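Local coordinates for protein KLLA0C04147p (Kluyveromyces lactis, PDB 5H2A) that probably binds and transfers sterols, as an OSBP-family protein whose ankyrin-repeat domain forms this chain, at residues Thr194-Thr197 and Val198-Phe202; Leu210-Trp213 and Ile214-Gly218; Phe51-Ile54 and Leu55-Val59. All coordinates share one frame; numbering follows the deposited sequence.

Interaction 1 (Thr194-Thr197 and Val198-Phe202); sequences TGDT and VLHEF
Thr197 is the N-cap residue of helix 198-204, where the loop 194-197 runs straight into the first turn; Glu201 N closes that turn on Thr197 O (3.0 Å). The loop before it is tied by an ST turn, in which Asp196 N donates to Thr194 OG1 at 3.2 Å.

The contact is carried by the side chains of Thr197 and His200. Thr197 OG1 sits between its own backbone N and carbonyl carbon (chi1 70°), which brings it to 2.8 Å from His200 ND1 in a hydrogen bond that either group could donate. Thr197 N adds a weak bond to the same ND1 at 3.5 Å, while Thr197 CB lies in the plane of the imidazole at its edge. The far nitrogen, NE2, bonds to Lys229 O, gripping the ring at both ends and fixing its rotation. Beside it, Asp196 CG packs against His200 CB at 3.9 Å; the Asp196 carboxylate forms salt bridges with Lys204 and Arg227, and Glu201 pairs with Lys205 and Arg161. The sequence Thr-Val-Leu-His and this threonine-histidine bond at the helix start correspond to the TPLH motif of ankyrin repeats, with valine in place of the proline.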
ATOM      1  N   THR A 194     -28.930  -1.260   3.357  1.00 32.43           N
ATOM      2  CA  THR A 194     -29.250  -1.009   4.755  1.00 28.11           C
ATOM      3  C   THR A 194     -29.183   0.455   5.160  1.00 27.60           C
ATOM      4  O   THR A 194     -29.793   0.818   6.171  1.00 33.08           O
ATOM      5  CB  THR A 194     -28.299  -1.792   5.676  1.00 34.46           C
ATOM      6  OG1 THR A 194     -26.957  -1.355   5.423  1.00 26.12           O
ATOM      7  CG2 THR A 194     -28.417  -3.297   5.435  1.00 30.19           C
ATOM      8  N   GLY A 195     -28.454   1.295   4.426  1.00 25.54           N
ATOM      9  CA  GLY A 195     -28.178   2.649   4.857  1.00 29.94           C
ATOM     10  C   GLY A 195     -27.145   2.769   5.962  1.00 32.09           C
ATOM     11  O   GLY A 195     -26.939   3.876   6.473  1.00 32.00           O
ATOM     12  N   ASP A 196     -26.487   1.674   6.340  1.00 26.16           N
ATOM     13  CA  ASP A 196     -25.512   1.650   7.429  1.00 22.03           C
ATOM     14  C   ASP A 196     -24.078   1.640   6.916  1.00 22.32           C
ATOM     15  O   ASP A 196     -23.777   1.033   5.889  1.00 24.17           O
ATOM     16  CB  ASP A 196     -25.692   0.401   8.291  1.00 16.98           C
ATOM     17  CG  ASP A 196     -26.945   0.446   9.123  1.00 27.59           C
ATOM     18  OD1 ASP A 196     -27.540   1.543   9.232  1.00 30.34           O
ATOM     19  OD2 ASP A 196     -27.326  -0.613   9.656  1.00 30.12           O
ATOM     20  N   THR A 197     -23.193   2.301   7.661  1.00 22.66           N
ATOM     21  CA  THR A 197     -21.762   2.023   7.600  1.00 19.87           C
ATOM     22  C   THR A 197     -21.456   0.842   8.515  1.00 18.29           C
ATOM     23  O   THR A 197     -22.297   0.435   9.319  1.00 16.73           O
ATOM     24  CB  THR A 197     -20.953   3.226   8.067  1.00 19.13           C
ATOM     25  OG1 THR A 197     -21.146   3.390   9.477  1.00 20.66           O
ATOM     26  CG2 THR A 197     -21.402   4.503   7.347  1.00 20.57           C
ATOM     27  N   VAL A 198     -20.243   0.281   8.406  1.00 17.20           N
ATOM     28  CA  VAL A 198     -19.946  -0.824   9.310  1.00 16.87           C
ATOM     29  C   VAL A 198     -19.955  -0.343  10.749  1.00 15.20           C
ATOM     30  O   VAL A 198     -20.271  -1.117  11.654  1.00 18.56           O
ATOM     31  CB  VAL A 198     -18.625  -1.560   8.973  1.00 19.09           C
ATOM     32  CG1 VAL A 198     -18.769  -2.335   7.663  1.00 25.03           C
ATOM     33  CG2 VAL A 198     -17.407  -0.616   8.950  1.00 18.84           C
ATOM     34  N   LEU A 199     -19.663   0.942  10.994  1.00 15.25           N
ATOM     35  CA  LEU A 199     -19.708   1.399  12.383  1.00 17.82           C
ATOM     36  C   LEU A 199     -21.134   1.352  12.928  1.00 19.24           C
ATOM     37  O   LEU A 199     -21.349   0.882  14.049  1.00 15.43           O
ATOM     38  CB  LEU A 199     -19.109   2.802  12.523  1.00 18.75           C
ATOM     39  CG  LEU A 199     -19.040   3.357  13.960  1.00 18.85           C
ATOM     40  CD1 LEU A 199     -18.209   2.470  14.930  1.00 20.19           C
ATOM     41  CD2 LEU A 199     -18.455   4.788  13.943  1.00 17.87           C
ATOM     42  N   HIS A 200     -22.130   1.797  12.146  1.00 18.52           N
ATOM     43  CA  HIS A 200     -23.520   1.636  12.584  1.00 20.09           C
ATOM     44  C   HIS A 200     -23.862   0.171  12.794  1.00 16.61           C
ATOM     45  O   HIS A 200     -24.522  -0.199  13.778  1.00 16.64           O
ATOM     46  CB  HIS A 200     -24.488   2.212  11.554  1.00 18.96           C
ATOM     47  CG  HIS A 200     -24.406   3.691  11.422  1.00 25.17           C
ATOM     48  ND1 HIS A 200     -23.660   4.297  10.438  1.00 28.65           N
ATOM     49  CD2 HIS A 200     -24.969   4.688  12.144  1.00 29.77           C
ATOM     50  CE1 HIS A 200     -23.764   5.607  10.560  1.00 31.48           C
ATOM     51  NE2 HIS A 200     -24.557   5.870  11.582  1.00 33.11           N
ATOM     52  N   GLU A 201     -23.469  -0.662  11.831  1.00 16.37           N
ATOM     53  CA  GLU A 201     -23.797  -2.082  11.847  1.00 20.51           C
ATOM     54  C   GLU A 201     -23.290  -2.750  13.119  1.00 18.65           C
ATOM     55  O   GLU A 201     -24.033  -3.473  13.800  1.00 16.75           O
ATOM     56  CB  GLU A 201     -23.200  -2.743  10.597  1.00 18.19           C
ATOM     57  CG  GLU A 201     -23.254  -4.256  10.621  1.00 19.45           C
ATOM     58  CD  GLU A 201     -22.491  -4.907   9.466  1.00 23.14           C
ATOM     59  OE1 GLU A 201     -22.040  -4.184   8.552  1.00 22.90           O
ATOM     60  OE2 GLU A 201     -22.337  -6.147   9.492  1.00 19.69           O
ATOM     61  N   PHE A 202     -22.022  -2.520  13.467  1.00 14.33           N
ATOM     62  CA  PHE A 202     -21.472  -3.211  14.619  1.00 17.26           C
ATOM     63  C   PHE A 202     -21.775  -2.518  15.935  1.00 15.35           C
ATOM     64  O   PHE A 202     -21.721  -3.175  16.981  1.00 19.46           O
ATOM     65  CB  PHE A 202     -19.968  -3.431  14.427  1.00 16.85           C
ATOM     66  CG  PHE A 202     -19.682  -4.480  13.385  1.00 20.50           C
ATOM     67  CD1 PHE A 202     -19.751  -5.831  13.715  1.00 25.17           C
ATOM     68  CD2 PHE A 202     -19.450  -4.122  12.070  1.00 15.20           C
ATOM     69  CE1 PHE A 202     -19.538  -6.813  12.748  1.00 28.63           C
ATOM     70  CE2 PHE A 202     -19.244  -5.092  11.079  1.00 19.13           C
ATOM     71  CZ  PHE A 202     -19.281  -6.448  11.426  1.00 19.49           C
TER
HETATM   72  O   HOH W   1     -22.750  -1.958   7.114  1.00 23.40           O

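Interaction 2 (Leu210-Trp213 and Ile214-Gly218); sequences LCRW and ILDHG
Leu210 to Leu215 form the last turns of helix 208-215, with Ile214 N, Leu215 N and Asp216 N bonded to Leu210 O, Cys211 O and Arg212 O before the chain leaves the helix.

Trp213 and His217 stack face to face at this end, their planes only 16° apart and the imidazole centroid 3.9 Å from that of the five-membered indole ring, an offset stack. His217 ND1 lies 3.3 Å above the indole plane, over its centre. The same nitrogen donates to Trp213 O at 2.8 Å (158°), a bond that stays close to the plane of the imidazole. Trp213 thus meets the imidazole twice, indole over the face and carbonyl O at the edge. His217 CB adds a CH-pi contact 4.1 Å from the centroid of the six-membered ring. Trp213 CG, anti to the backbone N (chi1 -169°) and beside the carbonyl carbon, brings the indole to the imidazole. Its NE1 bonds to Asn173, and Leu172 and Leu176 of helix 169-176 also pack on it.

With alanine in place of this tryptophan, the imidazole would probably keep its carbonyl bond but lose the ring it lies on, Asn173 OD1 would lose a donor, and a gap would open against Leu172 and Leu176. The direction of that carbonyl bond implies that ND1 carries a proton, while bond and stack together hold the imidazole nearly parallel to the indole.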
ATOM      1  N   LEU A 210     -15.229  -5.415  17.479  1.00 19.03           N
ATOM      2  CA  LEU A 210     -15.188  -4.910  16.112  1.00 17.15           C
ATOM      3  C   LEU A 210     -15.379  -3.399  16.071  1.00 16.58           C
ATOM      4  O   LEU A 210     -14.755  -2.727  15.248  1.00 18.13           O
ATOM      5  CB  LEU A 210     -16.244  -5.605  15.243  1.00 15.40           C
ATOM      6  CG  LEU A 210     -15.752  -6.881  14.541  1.00 21.97           C
ATOM      7  CD1 LEU A 210     -14.653  -6.568  13.538  1.00 25.27           C
ATOM      8  CD2 LEU A 210     -15.255  -7.916  15.570  1.00 24.38           C
ATOM      9  N   CYS A 211     -16.221  -2.842  16.946  1.00 18.46           N
ATOM     10  CA  CYS A 211     -16.325  -1.382  17.001  1.00 19.30           C
ATOM     11  C   CYS A 211     -14.987  -0.740  17.345  1.00 20.93           C
ATOM     12  O   CYS A 211     -14.616   0.281  16.758  1.00 19.97           O
ATOM     13  CB  CYS A 211     -17.384  -0.954  18.011  1.00 19.66           C
ATOM     14  SG  CYS A 211     -19.041  -1.290  17.418  1.00 19.81           S
ATOM     15  N   ARG A 212     -14.259  -1.305  18.312  1.00 19.91           N
ATOM     16  CA  ARG A 212     -12.945  -0.753  18.650  1.00 21.31           C
ATOM     17  C   ARG A 212     -12.007  -0.788  17.448  1.00 18.28           C
ATOM     18  O   ARG A 212     -11.298   0.190  17.172  1.00 20.52           O
ATOM     19  CB  ARG A 212     -12.336  -1.524  19.824  1.00 33.73           C
ATOM     20  CG  ARG A 212     -11.573  -0.634  20.797  1.00 50.43           C
ATOM     21  CD  ARG A 212     -10.745  -1.437  21.798  1.00 49.45           C
ATOM     22  NE  ARG A 212     -11.545  -2.299  22.660  1.00 48.65           N
ATOM     23  CZ  ARG A 212     -12.330  -1.859  23.639  1.00 49.97           C
ATOM     24  NH1 ARG A 212     -12.443  -0.556  23.870  1.00 51.82           N
ATOM     25  NH2 ARG A 212     -13.005  -2.722  24.381  1.00 50.17           N
ATOM     26  N   TRP A 213     -11.984  -1.910  16.731  1.00 17.89           N
ATOM     27  CA  TRP A 213     -11.136  -2.037  15.551  1.00 20.74           C
ATOM     28  C   TRP A 213     -11.521  -1.015  14.494  1.00 23.60           C
ATOM     29  O   TRP A 213     -10.652  -0.339  13.914  1.00 19.71           O
ATOM     30  CB  TRP A 213     -11.220  -3.464  14.983  1.00 21.60           C
ATOM     31  CG  TRP A 213     -10.161  -3.662  13.942  1.00 22.78           C
ATOM     32  CD1 TRP A 213      -8.891  -4.126  14.147  1.00 29.03           C
ATOM     33  CD2 TRP A 213     -10.243  -3.310  12.553  1.00 23.22           C
ATOM     34  NE1 TRP A 213      -8.187  -4.123  12.957  1.00 25.61           N
ATOM     35  CE2 TRP A 213      -8.990  -3.621  11.966  1.00 27.76           C
ATOM     36  CE3 TRP A 213     -11.254  -2.776  11.741  1.00 23.28           C
ATOM     37  CZ2 TRP A 213      -8.727  -3.417  10.613  1.00 26.29           C
ATOM     38  CZ3 TRP A 213     -10.993  -2.582  10.398  1.00 20.92           C
ATOM     39  CH2 TRP A 213      -9.737  -2.894   9.847  1.00 22.12           C
ATOM     40  N   ILE A 214     -12.827  -0.884  14.223  1.00 17.58           N
ATOM     41  CA  ILE A 214     -13.279   0.095  13.236  1.00 15.17           C
ATOM     42  C   ILE A 214     -12.847   1.501  13.647  1.00 19.73           C
ATOM     43  O   ILE A 214     -12.300   2.261  12.840  1.00 19.46           O
ATOM     44  CB  ILE A 214     -14.805   0.008  13.051  1.00 17.70           C
ATOM     45  CG1 ILE A 214     -15.185  -1.322  12.394  1.00 17.02           C
ATOM     46  CG2 ILE A 214     -15.318   1.176  12.218  1.00 15.89           C
ATOM     47  CD1 ILE A 214     -16.680  -1.646  12.528  1.00 17.91           C
ATOM     48  N   LEU A 215     -13.062   1.857  14.924  1.00 17.87           N
ATOM     49  CA  LEU A 215     -12.697   3.207  15.367  1.00 20.42           C
ATOM     50  C   LEU A 215     -11.186   3.424  15.354  1.00 25.81           C
ATOM     51  O   LEU A 215     -10.726   4.561  15.201  1.00 28.70           O
ATOM     52  CB  LEU A 215     -13.266   3.485  16.759  1.00 20.67           C
ATOM     53  CG  LEU A 215     -14.792   3.630  16.813  1.00 19.37           C
ATOM     54  CD1 LEU A 215     -15.296   3.709  18.258  1.00 23.59           C
ATOM     55  CD2 LEU A 215     -15.273   4.829  15.999  1.00 24.26           C
ATOM     56  N   ASP A 216     -10.396   2.361  15.500  1.00 24.43           N
ATOM     57  CA  ASP A 216      -8.945   2.506  15.396  1.00 28.11           C
ATOM     58  C   ASP A 216      -8.446   2.527  13.961  1.00 28.05           C
ATOM     59  O   ASP A 216      -7.244   2.716  13.749  1.00 25.73           O
ATOM     60  CB  ASP A 216      -8.239   1.388  16.157  1.00 27.66           C
ATOM     61  CG  ASP A 216      -8.401   1.516  17.652  1.00 39.24           C
ATOM     62  OD1 ASP A 216      -8.803   2.607  18.116  1.00 47.66           O
ATOM     63  OD2 ASP A 216      -8.123   0.529  18.367  1.00 41.29           O
ATOM     64  N   HIS A 217      -9.319   2.358  12.973  1.00 22.36           N
ATOM     65  CA  HIS A 217      -8.886   2.309  11.579  1.00 25.39           C
ATOM     66  C   HIS A 217      -9.718   3.230  10.705  1.00 26.97           C
ATOM     67  O   HIS A 217     -10.047   2.908   9.559  1.00 26.24           O
ATOM     68  CB  HIS A 217      -8.904   0.873  11.067  1.00 29.42           C
ATOM     69  CG  HIS A 217      -7.845   0.023  11.690  1.00 26.58           C
ATOM     70  ND1 HIS A 217      -7.999  -0.573  12.925  1.00 27.75           N
ATOM     71  CD2 HIS A 217      -6.588  -0.274  11.282  1.00 26.80           C
ATOM     72  CE1 HIS A 217      -6.895  -1.231  13.233  1.00 34.29           C
ATOM     73  NE2 HIS A 217      -6.029  -1.078  12.247  1.00 28.76           N
ATOM     74  N   GLY A 218     -10.066   4.397  11.233  1.00 29.79           N
ATOM     75  CA  GLY A 218     -10.656   5.447  10.437  1.00 32.00           C
ATOM     76  C   GLY A 218     -12.159   5.537  10.460  1.00 28.17           C
ATOM     77  O   GLY A 218     -12.712   6.402   9.771  1.00 25.91           O
TER

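Interaction 3 (Phe51-Ile54 and Leu55-Val59); sequences FELI and LHYAV
Leu53 occupies the N-cap position of helix 54-61 and meets His56 and Tyr57 of its first turn, in a Leu-Ile-Leu-His sequence that resembles the TPLH helix start of ankyrin repeats, with leucine and isoleucine where the threonine and proline would stand. A type I beta turn from Phe51 to Ile54, closed by Ile54 N on Phe51 O, leads out of helix 45-51, and the new helix begins with Tyr57 N bonded to Leu53 O at 3.0 Å and Ala58 N to Ile54 O.

Leu53 touches both rings that follow it. Its CD2 methyl lies over one face of the His56 imidazole, 4.0 Å from the centroid and 19° off the ring normal, a CH-pi contact displaced toward the ring's rim. Its CB touches Tyr57 CE2 at 3.7 Å, and the other methyl, CD1, comes to 3.8 Å from Tyr57 OH. Leucine CG stands anti to the carbonyl carbon (chi1 -62°) with the chain then extended, and the fork sends CD2 to the histidine and CD1 toward the tyrosine hydroxyl. Tyr57 OH itself bonds to Lys16, and its ring is packed by Leu19, Leu20 and Leu23 of helix 12-25.

Where a TPLH threonine would offer a hydroxyl, a water meets ND1 here. His56 NE2 bonds to Asn96 O, just before helix 98-104, whose Pro98 and Leu101 touch the histidine. At the ring's other nitrogen the single water lies in the imidazole plane. It ties the middle of the turn, at Glu52 O, to the helix start: it donates to Glu52 O at 2.8 Å, takes a weak bond from Leu55 N at 2.9 Å, and is 2.8 Å from His56 ND1.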
ATOM      1  N   PHE A  51      21.715   0.002  -6.384  1.00 16.07           N
ATOM      2  CA  PHE A  51      21.040  -1.293  -6.445  1.00 15.84           C
ATOM      3  C   PHE A  51      19.526  -1.141  -6.311  1.00 21.25           C
ATOM      4  O   PHE A  51      18.759  -1.796  -7.034  1.00 16.27           O
ATOM      5  CB  PHE A  51      21.549  -2.235  -5.352  1.00 15.37           C
ATOM      6  CG  PHE A  51      20.833  -3.564  -5.353  1.00 13.26           C
ATOM      7  CD1 PHE A  51      21.248  -4.574  -6.208  1.00 17.82           C
ATOM      8  CD2 PHE A  51      19.731  -3.781  -4.540  1.00 15.56           C
ATOM      9  CE1 PHE A  51      20.565  -5.786  -6.261  1.00 20.74           C
ATOM     10  CE2 PHE A  51      19.049  -5.005  -4.566  1.00 23.50           C
ATOM     11  CZ  PHE A  51      19.469  -6.007  -5.427  1.00 22.91           C
ATOM     12  N   GLU A  52      19.072  -0.289  -5.386  1.00 16.36           N
ATOM     13  CA  GLU A  52      17.634  -0.277  -5.159  1.00 15.89           C
ATOM     14  C   GLU A  52      16.851   0.403  -6.291  1.00 15.30           C
ATOM     15  O   GLU A  52      15.621   0.346  -6.276  1.00 17.94           O
ATOM     16  CB  GLU A  52      17.320   0.374  -3.803  1.00 21.69           C
ATOM     17  CG  GLU A  52      17.718   1.825  -3.666  1.00 35.55           C
ATOM     18  CD  GLU A  52      17.659   2.311  -2.210  1.00 44.67           C
ATOM     19  OE1 GLU A  52      17.719   3.546  -2.007  1.00 48.84           O
ATOM     20  OE2 GLU A  52      17.563   1.460  -1.285  1.00 43.57           O
ATOM     21  N   LEU A  53      17.518   0.988  -7.282  1.00 13.44           N
ATOM     22  CA  LEU A  53      16.858   1.548  -8.452  1.00 13.94           C
ATOM     23  C   LEU A  53      16.904   0.635  -9.669  1.00 16.42           C
ATOM     24  O   LEU A  53      16.500   1.064 -10.751  1.00 16.63           O
ATOM     25  CB  LEU A  53      17.494   2.901  -8.821  1.00 14.13           C
ATOM     26  CG  LEU A  53      17.390   4.025  -7.776  1.00 19.40           C
ATOM     27  CD1 LEU A  53      18.108   5.292  -8.232  1.00 25.70           C
ATOM     28  CD2 LEU A  53      15.929   4.318  -7.467  1.00 21.14           C
ATOM     29  N   ILE A  54      17.410  -0.593  -9.533  1.00 14.59           N
ATOM     30  CA  ILE A  54      17.631  -1.443 -10.707  1.00 15.81           C
ATOM     31  C   ILE A  54      16.338  -1.654 -11.478  1.00 14.91           C
ATOM     32  O   ILE A  54      16.337  -1.684 -12.717  1.00 14.87           O
ATOM     33  CB  ILE A  54      18.250  -2.786 -10.288  1.00 16.62           C
ATOM     34  CG1 ILE A  54      19.748  -2.631 -10.035  1.00 19.73           C
ATOM     35  CG2 ILE A  54      18.042  -3.850 -11.381  1.00 18.18           C
ATOM     36  CD1 ILE A  54      20.365  -3.913  -9.478  1.00 24.63           C
ATOM     37  N   LEU A  55      15.209  -1.803 -10.768  1.00 16.26           N
ATOM     38  CA  LEU A  55      13.960  -1.971 -11.506  1.00 19.61           C
ATOM     39  C   LEU A  55      13.572  -0.692 -12.247  1.00 16.61           C
ATOM     40  O   LEU A  55      13.011  -0.764 -13.347  1.00 16.82           O
ATOM     41  CB  LEU A  55      12.832  -2.428 -10.570  1.00 20.07           C
ATOM     42  CG  LEU A  55      11.530  -2.900 -11.214  1.00 19.00           C
ATOM     43  CD1 LEU A  55      11.773  -3.939 -12.311  1.00 18.67           C
ATOM     44  CD2 LEU A  55      10.593  -3.479 -10.124  1.00 18.88           C
ATOM     45  N   HIS A  56      13.848   0.485 -11.676  1.00 14.36           N
ATOM     46  CA  HIS A  56      13.639   1.724 -12.426  1.00 15.77           C
ATOM     47  C   HIS A  56      14.462   1.734 -13.706  1.00 17.90           C
ATOM     48  O   HIS A  56      13.943   2.025 -14.797  1.00 15.77           O
ATOM     49  CB  HIS A  56      14.008   2.943 -11.584  1.00 19.69           C
ATOM     50  CG  HIS A  56      13.157   3.142 -10.374  1.00 15.54           C
ATOM     51  ND1 HIS A  56      13.227   2.325  -9.263  1.00 16.54           N
ATOM     52  CD2 HIS A  56      12.247   4.102 -10.083  1.00 16.58           C
ATOM     53  CE1 HIS A  56      12.381   2.762  -8.347  1.00 17.05           C
ATOM     54  NE2 HIS A  56      11.784   3.849  -8.816  1.00 16.57           N
ATOM     55  N   TYR A  57      15.764   1.430 -13.596  1.00 15.86           N
ATOM     56  CA  TYR A  57      16.608   1.440 -14.789  1.00 18.01           C
ATOM     57  C   TYR A  57      16.166   0.381 -15.786  1.00 15.66           C
ATOM     58  O   TYR A  57      16.192   0.617 -16.996  1.00 17.09           O
ATOM     59  CB  TYR A  57      18.078   1.231 -14.407  1.00 17.51           C
ATOM     60  CG  TYR A  57      18.646   2.392 -13.614  1.00 18.82           C
ATOM     61  CD1 TYR A  57      18.505   3.694 -14.069  1.00 29.33           C
ATOM     62  CD2 TYR A  57      19.303   2.180 -12.409  1.00 24.94           C
ATOM     63  CE1 TYR A  57      19.027   4.765 -13.347  1.00 32.50           C
ATOM     64  CE2 TYR A  57      19.817   3.242 -11.676  1.00 21.37           C
ATOM     65  CZ  TYR A  57      19.675   4.526 -12.154  1.00 29.71           C
ATOM     66  OH  TYR A  57      20.200   5.574 -11.444  1.00 36.90           O
ATOM     67  N   ALA A  58      15.728  -0.779 -15.300  1.00 14.03           N
ATOM     68  CA  ALA A  58      15.303  -1.844 -16.212  1.00 16.78           C
ATOM     69  C   ALA A  58      14.060  -1.437 -17.009  1.00 16.60           C
ATOM     70  O   ALA A  58      13.989  -1.677 -18.223  1.00 19.11           O
ATOM     71  CB  ALA A  58      15.053  -3.147 -15.436  1.00 14.06           C
ATOM     72  N   VAL A  59      13.065  -0.834 -16.350  1.00 18.99           N
ATOM     73  CA  VAL A  59      11.919  -0.285 -17.080  1.00 16.27           C
ATOM     74  C   VAL A  59      12.392   0.685 -18.162  1.00 16.50           C
ATOM     75  O   VAL A  59      11.855   0.708 -19.277  1.00 19.63           O
ATOM     76  CB  VAL A  59      10.927   0.386 -16.106  1.00 20.90           C
ATOM     77  CG1 VAL A  59       9.863   1.213 -16.868  1.00 21.94           C
ATOM     78  CG2 VAL A  59      10.288  -0.653 -15.219  1.00 16.82           C
TER
HETATM   79  O   HOH W   2      14.066  -0.256  -8.550  1.00 17.27           O

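How the interactions relate
Interactions 1 and 3 are buried helix starts about 45 Å apart between centres, on opposite sides of the chain's centre, and both place a histidine at the same step after the N-cap residue. Each histidine reaches a later loop through NE2, but its ND1 is served by a threonine in interaction 1 and by a water in interaction 3. Interaction 2 is only partly buried and closes a helix with an aromatic stack. It neighbours interaction 1: helices 198-204 and 208-215 follow each other and touch, with Phe202 CD2 3.7 Å from Ile214 CD1 and Leu199 against Leu215. Interaction 3 touches neither.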